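Local coordinates for peptidase S9 prolyl oligopeptidase catalytic domain-containing protein (PDB 4HXF), which is an archaeal serine peptidase of the prolyl oligopeptidase family that assembles into a self-compartmentalizing hexamer and probably cleaves acylaminoacyl peptides, at residues K212-Y220 / I229-K237. Numbering follows the deposited sequence.
Sequences KLFEKVSFY and ILLYGKPEK
With CG set between its own backbone N and carbonyl carbon (chi1 44°), the Phe-219 ring turns one face to Leu-231, whose CG stands anti to the carbonyl carbon (chi1 -62°). Leu-231 CD1 thereby sits over one face of that ring, 3.6 Å from Phe-219 CE2, in a CH-pi contact displaced toward the rim. Phe-219 CE2 in turn lies above the centre of the Phe-214 ring, while Phe-219 CE1 reaches Pro-235 CG at 4.0 Å. The Tyr-220 and Tyr-232 side chains run alongside each other, Tyr-220 OH lying 3.7 Å from Tyr-232 CD2 and the ring planes inclined at 65°.

Between them the backbones form an antiparallel hydrogen-bonded pair: Tyr-232 N meets Tyr-220 O at 2.9 Å, and Tyr-220 N returns a bond to Tyr-232 O. This is the hairpin of strands 219-224 and 229-232, the first two strands of a four-stranded beta-propeller blade; residues 212-217 close the preceding blade, so Phe-214 against Phe-219 and Leu-231 is packing between blades. Cutting Phe-219 back to an alanine is likely to open a gap between the blades and to leave Leu-231 CD1, the Phe-214 face and Pro-235 without their shared partner.

Gly-233 faces Phe-219 where a side chain would collide with Ser-218 O. Beyond it, Ser-218 OG accepts a fairly straight bond from Lys-237 N (2.9 Å) and also bonds Lys-198 O. Ser-218 O receives Lys-234 N from above its carbonyl plane and a water that also joins Lys-237 NZ, the ammonium salt-bridged to the magnesium ligand Asp-244.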
loop_
_atom_site.group_PDB
_atom_site.type_symbol
_atom_site.label_atom_id
_atom_site.label_comp_id
_atom_site.label_asym_id
_atom_site.label_seq_id
_atom_site.Cartn_x
_atom_site.Cartn_y
_atom_site.Cartn_z
ATOM N N LYS A 212 43.591 33.005 1.379
ATOM C CA LYS A 212 43.707 32.646 2.777
ATOM C C LYS A 212 43.813 33.866 3.635
ATOM O O LYS A 212 44.642 34.767 3.378
ATOM C CB LYS A 212 44.900 31.712 3.005
ATOM C CG LYS A 212 44.852 31.074 4.365
ATOM C CD LYS A 212 46.070 30.222 4.603
ATOM C CE LYS A 212 45.936 28.884 4.012
ATOM N NZ LYS A 212 47.296 28.212 4.027
ATOM N N LEU A 213 43.009 33.975 4.663
ATOM C CA LEU A 213 43.086 35.136 5.531
ATOM C C LEU A 213 43.945 34.848 6.755
ATOM O O LEU A 213 44.676 35.724 7.268
ATOM C CB LEU A 213 41.665 35.613 5.984
ATOM C CG LEU A 213 40.670 36.115 4.976
ATOM C CD1 LEU A 213 39.409 36.486 5.780
ATOM C CD2 LEU A 213 41.236 37.384 4.236
ATOM N N PHE A 214 43.744 33.664 7.307
ATOM C CA PHE A 214 44.426 33.221 8.490
ATOM C C PHE A 214 44.842 31.814 8.382
ATOM O O PHE A 214 44.120 30.931 7.859
ATOM C CB PHE A 214 43.530 33.312 9.779
ATOM C CG PHE A 214 43.153 34.699 10.152
ATOM C CD1 PHE A 214 41.938 35.215 9.759
ATOM C CD2 PHE A 214 44.067 35.546 10.823
ATOM C CE1 PHE A 214 41.574 36.538 10.003
ATOM C CE2 PHE A 214 43.686 36.884 11.116
ATOM C CZ PHE A 214 42.448 37.360 10.693
ATOM N N GLU A 215 45.975 31.493 9.020
ATOM C CA GLU A 215 46.463 30.157 9.016
ATOM C C GLU A 215 46.713 29.688 10.430
ATOM O O GLU A 215 47.490 30.371 11.149
ATOM C CB GLU A 215 47.769 30.170 8.220
ATOM C CG GLU A 215 48.555 28.943 8.438
ATOM C CD GLU A 215 48.392 27.948 7.353
ATOM O OE1 GLU A 215 48.974 28.232 6.259
ATOM O OE2 GLU A 215 47.803 26.885 7.643
ATOM N N LYS A 216 46.145 28.556 10.818
ATOM C CA LYS A 216 46.339 27.900 12.124
ATOM C C LYS A 216 46.069 28.860 13.276
ATOM O O LYS A 216 46.966 29.135 14.145
ATOM C CB LYS A 216 47.709 27.236 12.203
ATOM C CG LYS A 216 47.826 26.241 13.307
ATOM C CD LYS A 216 49.158 25.407 13.145
ATOM C CE LYS A 216 49.274 24.331 14.158
ATOM N NZ LYS A 216 50.270 23.329 13.563
ATOM N N VAL A 217 44.851 29.387 13.267
ATOM C CA VAL A 217 44.416 30.338 14.327
ATOM C C VAL A 217 43.357 29.608 15.169
ATOM O O VAL A 217 42.709 28.610 14.703
ATOM C CB VAL A 217 43.858 31.612 13.769
ATOM C CG1 VAL A 217 45.029 32.485 13.221
ATOM C CG2 VAL A 217 42.770 31.311 12.738
ATOM N N SER A 218 43.079 30.077 16.416
ATOM C CA SER A 218 42.177 29.315 17.302
ATOM C C SER A 218 40.868 30.072 17.359
ATOM O O SER A 218 40.162 30.024 18.379
ATOM C CB SER A 218 42.816 29.185 18.719
ATOM O OG SER A 218 43.940 28.324 18.660
ATOM N N PHE A 219 40.475 30.738 16.254
ATOM C CA PHE A 219 39.139 31.294 16.105
ATOM C C PHE A 219 38.576 30.969 14.758
ATOM O O PHE A 219 39.326 30.558 13.860
ATOM C CB PHE A 219 39.053 32.781 16.385
ATOM C CG PHE A 219 40.142 33.682 15.813
ATOM C CD1 PHE A 219 40.629 34.736 16.620
ATOM C CD2 PHE A 219 40.474 33.687 14.488
ATOM C CE1 PHE A 219 41.542 35.665 16.069
ATOM C CE2 PHE A 219 41.435 34.585 13.939
ATOM C CZ PHE A 219 41.938 35.553 14.739
ATOM N N TYR A 220 37.253 31.032 14.641
ATOM C CA TYR A 220 36.587 30.868 13.343
ATOM C C TYR A 220 35.599 31.997 13.172
ATOM O O TYR A 220 35.255 32.711 14.127
ATOM C CB TYR A 220 35.969 29.434 13.224
ATOM C CG TYR A 220 34.916 29.145 14.269
ATOM C CD1 TYR A 220 35.274 28.655 15.527
ATOM C CD2 TYR A 220 33.566 29.243 13.984
ATOM C CE1 TYR A 220 34.352 28.278 16.486
ATOM C CE2 TYR A 220 32.616 28.923 14.996
ATOM C CZ TYR A 220 33.034 28.507 16.231
ATOM O OH TYR A 220 32.141 28.149 17.258
ATOM N N ILE A 229 34.302 41.367 10.100
ATOM C CA ILE A 229 34.024 39.966 10.400
ATOM C C ILE A 229 34.142 39.752 11.901
ATOM O O ILE A 229 35.109 40.202 12.523
ATOM C CB ILE A 229 34.976 39.032 9.702
ATOM C CG1 ILE A 229 34.931 39.230 8.176
ATOM C CG2 ILE A 229 34.733 37.533 10.093
ATOM C CD1 ILE A 229 36.011 38.502 7.357
ATOM N N LEU A 230 33.171 39.036 12.483
ATOM C CA LEU A 230 33.234 38.657 13.890
ATOM C C LEU A 230 33.783 37.254 14.040
ATOM O O LEU A 230 33.314 36.300 13.403
ATOM C CB LEU A 230 31.789 38.722 14.439
ATOM C CG LEU A 230 31.622 38.642 15.960
ATOM C CD1 LEU A 230 32.267 39.790 16.797
ATOM C CD2 LEU A 230 30.103 38.448 16.323
ATOM N N LEU A 231 34.799 37.151 14.869
ATOM C CA LEU A 231 35.569 35.951 15.077
ATOM C C LEU A 231 35.352 35.463 16.519
ATOM O O LEU A 231 35.286 36.302 17.452
ATOM C CB LEU A 231 37.073 36.236 14.819
ATOM C CG LEU A 231 37.484 36.699 13.391
ATOM C CD1 LEU A 231 38.961 37.213 13.411
ATOM C CD2 LEU A 231 37.306 35.549 12.379
ATOM N N TYR A 232 35.344 34.165 16.652
ATOM C CA TYR A 232 35.056 33.499 17.932
ATOM C C TYR A 232 36.114 32.550 18.299
ATOM O O TYR A 232 36.367 31.596 17.538
ATOM C CB TYR A 232 33.711 32.755 17.820
ATOM C CG TYR A 232 33.276 32.134 19.144
ATOM C CD1 TYR A 232 32.542 32.860 20.119
ATOM C CD2 TYR A 232 33.544 30.804 19.384
ATOM C CE1 TYR A 232 32.168 32.264 21.320
ATOM C CE2 TYR A 232 33.141 30.187 20.530
ATOM C CZ TYR A 232 32.453 30.932 21.512
ATOM O OH TYR A 232 32.026 30.287 22.685
ATOM N N GLY A 233 36.784 32.805 19.470
ATOM C CA GLY A 233 37.803 31.922 19.946
ATOM C C GLY A 233 38.916 32.755 20.526
ATOM O O GLY A 233 38.659 33.621 21.310
ATOM N N LYS A 234 40.143 32.413 20.155
ATOM C CA LYS A 234 41.358 33.191 20.506
ATOM C C LYS A 234 42.295 33.191 19.312
ATOM O O LYS A 234 42.221 32.278 18.473
ATOM C CB LYS A 234 42.083 32.600 21.691
ATOM C CG LYS A 234 41.261 32.485 22.980
ATOM C CD LYS A 234 41.028 33.777 23.657
ATOM C CE LYS A 234 42.317 34.452 24.110
ATOM N NZ LYS A 234 42.863 33.787 25.294
ATOM N N PRO A 235 43.295 34.156 19.258
ATOM C CA PRO A 235 44.259 33.971 18.145
ATOM C C PRO A 235 44.994 32.656 18.268
ATOM O O PRO A 235 45.265 31.990 17.251
ATOM C CB PRO A 235 45.275 35.175 18.315
ATOM C CG PRO A 235 44.367 36.284 18.773
ATOM C CD PRO A 235 43.356 35.564 19.733
ATOM N N GLU A 236 45.371 32.262 19.491
ATOM C CA GLU A 236 46.010 30.949 19.683
ATOM C C GLU A 236 45.684 30.452 21.063
ATOM O O GLU A 236 45.986 31.088 22.059
ATOM C CB GLU A 236 47.548 31.019 19.503
ATOM C CG GLU A 236 48.324 29.701 19.543
ATOM C CD GLU A 236 49.820 29.994 19.252
ATOM O OE1 GLU A 236 50.528 30.246 20.227
ATOM O OE2 GLU A 236 50.234 30.098 18.059
ATOM N N LYS A 237 45.095 29.285 21.128
ATOM C CA LYS A 237 44.787 28.590 22.413
ATOM C C LYS A 237 45.827 27.572 22.677
ATOM O O LYS A 237 46.303 26.884 21.767
ATOM C CB LYS A 237 43.436 27.831 22.304
ATOM C CG LYS A 237 42.263 28.767 22.446
ATOM C CD LYS A 237 41.028 27.882 22.467
ATOM C CE LYS A 237 39.794 28.510 22.877
ATOM N NZ LYS A 237 38.638 27.577 22.816
HETATM O O HOH W 1 49.223 28.562 15.637
HETATM O O HOH W 2 47.571 30.938 16.102
HETATM O O HOH W 3 38.742 28.114 19.797
#